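Long-range contact in Bse634I restriction endonuclease (PDB 1KNV), which probably cleaves DNA as a type II restriction endonuclease of the PDDEXK nuclease superfamily, with a site that binds calcium: residues M82-R94 and I156-T168. Residues are numbered along the deposited sequence; the frame is centred on the assembly and turned at random.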
loop_
_atom_site.group_PDB
_atom_site.type_symbol
_atom_site.label_atom_id
_atom_site.label_comp_id
_atom_site.label_asym_id
_atom_site.label_seq_id
_atom_site.Cartn_x
_atom_site.Cartn_y
_atom_site.Cartn_z
ATOM N N MET B 82 -21.511 -36.428 0.802
ATOM C CA MET B 82 -22.706 -35.813 1.384
ATOM C C MET B 82 -22.738 -34.304 1.163
ATOM O O MET B 82 -23.766 -33.743 0.764
ATOM C CB MET B 82 -22.778 -36.129 2.877
ATOM C CG MET B 82 -23.125 -37.579 3.140
ATOM S SD MET B 82 -23.094 -38.032 4.869
ATOM C CE MET B 82 -23.495 -39.792 4.727
ATOM N N ILE B 83 -21.611 -33.657 1.439
ATOM C CA ILE B 83 -21.477 -32.222 1.244
ATOM C C ILE B 83 -21.738 -31.895 -0.234
ATOM O O ILE B 83 -22.566 -31.042 -0.556
ATOM C CB ILE B 83 -20.053 -31.755 1.640
ATOM C CG1 ILE B 83 -19.922 -31.761 3.157
ATOM C CG2 ILE B 83 -19.778 -30.357 1.117
ATOM C CD1 ILE B 83 -20.921 -30.856 3.850
ATOM N N ALA B 84 -21.031 -32.589 -1.125
ATOM C CA ALA B 84 -21.172 -32.372 -2.556
ATOM C C ALA B 84 -22.608 -32.529 -3.051
ATOM O O ALA B 84 -23.098 -31.691 -3.803
ATOM C CB ALA B 84 -20.254 -33.320 -3.317
ATOM N N ILE B 85 -23.280 -33.601 -2.643
ATOM C CA ILE B 85 -24.658 -33.850 -3.076
ATOM C C ILE B 85 -25.613 -32.779 -2.555
ATOM O O ILE B 85 -26.447 -32.254 -3.296
ATOM C CB ILE B 85 -25.152 -35.240 -2.585
ATOM C CG1 ILE B 85 -24.318 -36.344 -3.231
ATOM C CG2 ILE B 85 -26.638 -35.428 -2.908
ATOM C CD1 ILE B 85 -24.384 -36.350 -4.728
ATOM N N GLN B 86 -25.491 -32.460 -1.273
ATOM C CA GLN B 86 -26.359 -31.466 -0.680
ATOM C C GLN B 86 -26.177 -30.155 -1.431
ATOM O O GLN B 86 -27.153 -29.528 -1.836
ATOM C CB GLN B 86 -26.035 -31.295 0.811
ATOM C CG GLN B 86 -27.070 -30.479 1.593
ATOM C CD GLN B 86 -28.441 -31.159 1.720
ATOM O OE1 GLN B 86 -29.410 -30.529 2.136
ATOM N NE2 GLN B 86 -28.521 -32.440 1.368
ATOM N N SER B 87 -24.927 -29.749 -1.637
ATOM C CA SER B 87 -24.634 -28.499 -2.348
ATOM C C SER B 87 -25.229 -28.484 -3.741
ATOM O O SER B 87 -25.754 -27.461 -4.188
ATOM C CB SER B 87 -23.125 -28.275 -2.451
ATOM O OG SER B 87 -22.562 -28.117 -1.166
ATOM N N TRP B 88 -25.136 -29.616 -4.432
ATOM C CA TRP B 88 -25.670 -29.730 -5.784
ATOM C C TRP B 88 -27.185 -29.514 -5.766
ATOM O O TRP B 88 -27.713 -28.788 -6.605
ATOM C CB TRP B 88 -25.319 -31.101 -6.383
ATOM C CG TRP B 88 -25.969 -31.393 -7.708
ATOM C CD1 TRP B 88 -27.307 -31.556 -7.954
ATOM C CD2 TRP B 88 -25.310 -31.583 -8.961
ATOM N NE1 TRP B 88 -27.520 -31.835 -9.281
ATOM C CE2 TRP B 88 -26.314 -31.857 -9.921
ATOM C CE3 TRP B 88 -23.972 -31.546 -9.366
ATOM C CZ2 TRP B 88 -26.014 -32.098 -11.265
ATOM C CZ3 TRP B 88 -23.677 -31.787 -10.703
ATOM C CH2 TRP B 88 -24.694 -32.058 -11.636
ATOM N N ASN B 89 -27.882 -30.128 -4.809
ATOM C CA ASN B 89 -29.331 -29.962 -4.726
ATOM C C ASN B 89 -29.727 -28.579 -4.193
ATOM O O ASN B 89 -30.821 -28.086 -4.476
ATOM C CB ASN B 89 -29.953 -31.056 -3.849
ATOM C CG ASN B 89 -29.923 -32.429 -4.510
ATOM O OD1 ASN B 89 -29.993 -32.545 -5.733
ATOM N ND2 ASN B 89 -29.843 -33.478 -3.695
ATOM N N TYR B 90 -28.835 -27.954 -3.426
ATOM C CA TYR B 90 -29.085 -26.625 -2.871
ATOM C C TYR B 90 -29.239 -25.564 -3.954
ATOM O O TYR B 90 -30.187 -24.780 -3.926
ATOM C CB TYR B 90 -27.950 -26.204 -1.928
ATOM C CG TYR B 90 -28.022 -24.752 -1.473
ATOM C CD1 TYR B 90 -28.690 -24.387 -0.308
ATOM C CD2 TYR B 90 -27.428 -23.743 -2.223
ATOM C CE1 TYR B 90 -28.762 -23.048 0.096
ATOM C CE2 TYR B 90 -27.498 -22.410 -1.830
ATOM C CZ TYR B 90 -28.163 -22.071 -0.674
ATOM O OH TYR B 90 -28.229 -20.744 -0.316
ATOM N N ARG B 91 -28.309 -25.520 -4.904
ATOM C CA ARG B 91 -28.417 -24.501 -5.937
ATOM C C ARG B 91 -29.614 -24.772 -6.825
ATOM O O ARG B 91 -30.148 -23.858 -7.461
ATOM C CB ARG B 91 -27.140 -24.404 -6.779
ATOM C CG ARG B 91 -26.795 -25.619 -7.588
ATOM C CD ARG B 91 -25.780 -25.264 -8.680
ATOM N NE ARG B 91 -26.343 -24.408 -9.733
ATOM C CZ ARG B 91 -27.199 -24.820 -10.667
ATOM N NH1 ARG B 91 -27.611 -26.080 -10.697
ATOM N NH2 ARG B 91 -27.636 -23.973 -11.588
ATOM N N VAL B 92 -30.049 -26.028 -6.861
ATOM C CA VAL B 92 -31.202 -26.377 -7.673
ATOM C C VAL B 92 -32.479 -25.915 -6.995
ATOM O O VAL B 92 -33.250 -25.173 -7.591
ATOM C CB VAL B 92 -31.299 -27.887 -7.931
ATOM C CG1 VAL B 92 -32.653 -28.215 -8.528
ATOM C CG2 VAL B 92 -30.208 -28.316 -8.891
ATOM N N LYS B 93 -32.701 -26.319 -5.748
ATOM C CA LYS B 93 -33.929 -25.916 -5.068
ATOM C C LYS B 93 -34.008 -24.425 -4.754
ATOM O O LYS B 93 -35.105 -23.879 -4.597
ATOM C CB LYS B 93 -34.141 -26.740 -3.797
ATOM C CG LYS B 93 -33.179 -26.481 -2.673
ATOM C CD LYS B 93 -33.455 -27.464 -1.568
ATOM C CE LYS B 93 -32.579 -27.210 -0.379
ATOM N NZ LYS B 93 -32.705 -28.324 0.594
ATOM N N ARG B 94 -32.854 -23.766 -4.662
ATOM C CA ARG B 94 -32.809 -22.328 -4.395
ATOM C C ARG B 94 -32.852 -21.576 -5.721
ATOM O O ARG B 94 -32.955 -20.352 -5.743
ATOM C CB ARG B 94 -31.528 -21.956 -3.641
ATOM C CG ARG B 94 -31.537 -22.338 -2.169
ATOM C CD ARG B 94 -32.544 -21.506 -1.362
ATOM N NE ARG B 94 -32.372 -21.696 0.081
ATOM C CZ ARG B 94 -32.696 -22.803 0.744
ATOM N NH1 ARG B 94 -33.229 -23.832 0.102
ATOM N NH2 ARG B 94 -32.455 -22.895 2.048
ATOM N N ILE B 156 -22.786 -22.346 -16.214
ATOM C CA ILE B 156 -23.924 -23.213 -15.942
ATOM C C ILE B 156 -24.447 -24.048 -17.110
ATOM O O ILE B 156 -24.831 -23.513 -18.147
ATOM C CB ILE B 156 -25.084 -22.381 -15.365
ATOM C CG1 ILE B 156 -24.564 -21.505 -14.217
ATOM C CG2 ILE B 156 -26.218 -23.299 -14.897
ATOM C CD1 ILE B 156 -23.952 -22.264 -13.077
ATOM N N LYS B 157 -24.451 -25.367 -16.923
ATOM C CA LYS B 157 -24.951 -26.299 -17.924
ATOM C C LYS B 157 -26.305 -26.800 -17.425
ATOM O O LYS B 157 -26.502 -26.970 -16.217
ATOM C CB LYS B 157 -23.987 -27.474 -18.091
ATOM C CG LYS B 157 -22.581 -27.046 -18.478
ATOM C CD LYS B 157 -21.768 -28.172 -19.110
ATOM C CE LYS B 157 -21.531 -29.326 -18.152
ATOM N NZ LYS B 157 -20.742 -30.433 -18.790
ATOM N N SER B 158 -27.237 -27.028 -18.347
ATOM C CA SER B 158 -28.574 -27.501 -17.988
ATOM C C SER B 158 -28.566 -28.775 -17.135
ATOM O O SER B 158 -29.456 -28.968 -16.303
ATOM C CB SER B 158 -29.410 -27.745 -19.249
ATOM O OG SER B 158 -29.004 -28.930 -19.922
ATOM N N GLU B 159 -27.570 -29.639 -17.332
ATOM C CA GLU B 159 -27.486 -30.881 -16.568
ATOM C C GLU B 159 -27.361 -30.642 -15.075
ATOM O O GLU B 159 -27.776 -31.480 -14.272
ATOM C CB GLU B 159 -26.286 -31.721 -16.993
ATOM C CG GLU B 159 -26.178 -32.002 -18.454
ATOM C CD GLU B 159 -25.222 -31.059 -19.115
ATOM O OE1 GLU B 159 -25.651 -29.959 -19.526
ATOM O OE2 GLU B 159 -24.028 -31.415 -19.199
ATOM N N TYR B 160 -26.758 -29.515 -14.708
ATOM C CA TYR B 160 -26.555 -29.167 -13.304
ATOM C C TYR B 160 -27.876 -28.890 -12.622
ATOM O O TYR B 160 -27.970 -28.937 -11.395
ATOM C CB TYR B 160 -25.705 -27.902 -13.171
ATOM C CG TYR B 160 -24.314 -27.967 -13.750
ATOM C CD1 TYR B 160 -23.560 -26.801 -13.905
ATOM C CD2 TYR B 160 -23.754 -29.176 -14.159
ATOM C CE1 TYR B 160 -22.286 -26.834 -14.457
ATOM C CE2 TYR B 160 -22.474 -29.220 -14.713
ATOM C CZ TYR B 160 -21.746 -28.041 -14.859
ATOM O OH TYR B 160 -20.482 -28.064 -15.403
ATOM N N ASN B 161 -28.889 -28.589 -13.425
ATOM C CA ASN B 161 -30.198 -28.256 -12.901
ATOM C C ASN B 161 -31.141 -29.410 -12.641
ATOM O O ASN B 161 -32.322 -29.197 -12.394
ATOM C CB ASN B 161 -30.860 -27.232 -13.808
ATOM C CG ASN B 161 -30.115 -25.911 -13.812
ATOM O OD1 ASN B 161 -29.750 -25.398 -12.752
ATOM N ND2 ASN B 161 -29.886 -25.352 -14.998
ATOM N N LEU B 162 -30.623 -30.632 -12.695
ATOM C CA LEU B 162 -31.426 -31.817 -12.413
ATOM C C LEU B 162 -31.024 -32.260 -11.011
ATOM O O LEU B 162 -29.849 -32.551 -10.753
ATOM C CB LEU B 162 -31.120 -32.934 -13.409
ATOM C CG LEU B 162 -31.371 -32.621 -14.886
ATOM C CD1 LEU B 162 -30.829 -33.773 -15.722
ATOM C CD2 LEU B 162 -32.867 -32.392 -15.148
ATOM N N PRO B 163 -31.988 -32.304 -10.076
ATOM C CA PRO B 163 -31.598 -32.724 -8.729
ATOM C C PRO B 163 -31.190 -34.189 -8.620
ATOM O O PRO B 163 -31.389 -34.979 -9.542
ATOM C CB PRO B 163 -32.816 -32.351 -7.870
ATOM C CG PRO B 163 -33.970 -32.397 -8.813
ATOM C CD PRO B 163 -33.406 -31.892 -10.136
ATOM N N ILE B 164 -30.571 -34.531 -7.498
ATOM C CA ILE B 164 -30.140 -35.899 -7.243
ATOM C C ILE B 164 -31.070 -36.450 -6.163
ATOM O O ILE B 164 -31.042 -36.010 -5.014
ATOM C CB ILE B 164 -28.664 -35.936 -6.772
ATOM C CG1 ILE B 164 -27.748 -35.503 -7.921
ATOM C CG2 ILE B 164 -28.289 -37.328 -6.290
ATOM C CD1 ILE B 164 -26.297 -35.297 -7.516
ATOM N N ASN B 165 -31.903 -37.406 -6.552
ATOM C CA ASN B 165 -32.872 -38.007 -5.648
ATOM C C ASN B 165 -32.428 -39.320 -5.053
ATOM O O ASN B 165 -33.073 -39.848 -4.150
ATOM C CB ASN B 165 -34.176 -38.215 -6.391
ATOM C CG ASN B 165 -34.757 -36.923 -6.878
ATOM O OD1 ASN B 165 -35.513 -36.894 -7.849
ATOM N ND2 ASN B 165 -34.414 -35.833 -6.199
ATOM N N LYS B 166 -31.335 -39.857 -5.576
ATOM C CA LYS B 166 -30.792 -41.114 -5.095
ATOM C C LYS B 166 -29.368 -41.208 -5.591
ATOM O O LYS B 166 -29.039 -40.673 -6.649
ATOM C CB LYS B 166 -31.643 -42.283 -5.600
ATOM C CG LYS B 166 -32.006 -42.206 -7.077
ATOM C CD LYS B 166 -30.924 -42.807 -7.964
ATOM C CE LYS B 166 -30.875 -44.334 -7.841
ATOM N NZ LYS B 166 -32.092 -45.000 -8.393
ATOM N N LEU B 167 -28.519 -41.881 -4.823
ATOM C CA LEU B 167 -27.114 -42.008 -5.178
ATOM C C LEU B 167 -26.807 -43.140 -6.144
ATOM O O LEU B 167 -27.284 -44.268 -5.984
ATOM C CB LEU B 167 -26.277 -42.172 -3.910
ATOM C CG LEU B 167 -26.468 -41.076 -2.862
ATOM C CD1 LEU B 167 -25.489 -41.296 -1.728
ATOM C CD2 LEU B 167 -26.271 -39.699 -3.499
ATOM N N THR B 168 -25.994 -42.821 -7.146
ATOM C CA THR B 168 -25.570 -43.767 -8.172
ATOM C C THR B 168 -24.089 -43.485 -8.495
ATOM O O THR B 168 -23.608 -42.388 -8.220
ATOM C CB THR B 168 -26.420 -43.611 -9.471
ATOM O OG1 THR B 168 -26.073 -42.395 -10.151
ATOM C CG2 THR B 168 -27.905 -43.561 -9.131
HETATM O O HOH W 1 -26.751 -28.305 -9.163
#
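Trp88, on helix 68-93 of this PDDEXK-superfamily nuclease, packs against Tyr160, Leu162 and Ile164 in the loop between strand 147-151 and helix 169-176. Its NE1 donates to Leu162 O at 2.8 Å, nearly straight (167°), with the acceptor in the ring plane. Ile164 CD1 sits over the face of the five-membered ring, 3.9 Å from its centroid, a CH-pi contact; Tyr160 O and a water lie above the opposite face, toward its rim. The indole reaches the loop because its first torsion (173°) turns CG away from the backbone N, and there its six-membered ring meets the Tyr160 ring obliquely, planes at 70°. With an alanine at this position, Leu162 O is likely to lose its indole donor and a gap to open between Ile164 and Tyr160. One turn either way, the helix adds further contacts: Ile85 CD1 touches Ile164 CD1 at 3.5 Å, and Val92 CG1 packs on Pro163. Asn89 presents its amide to the backbone of Ile164 at both polar atoms: OD1 accepts from Ile164 N in the carbonyl plane at 2.7 Å, while ND2 donates to Ile164 O at 3.1 Å. Arg91 NE bonds Tyr99 O, which should limit rotation of the guanidinium. The water joins Trp88 O, Tyr160 O and Arg91 NH1. Both terminal nitrogens of Arg91, NH1 and NH2, donate to the single oxygen Asn161 OD1, at 3.0 and 2.8 Å, approaching from one face of its amide.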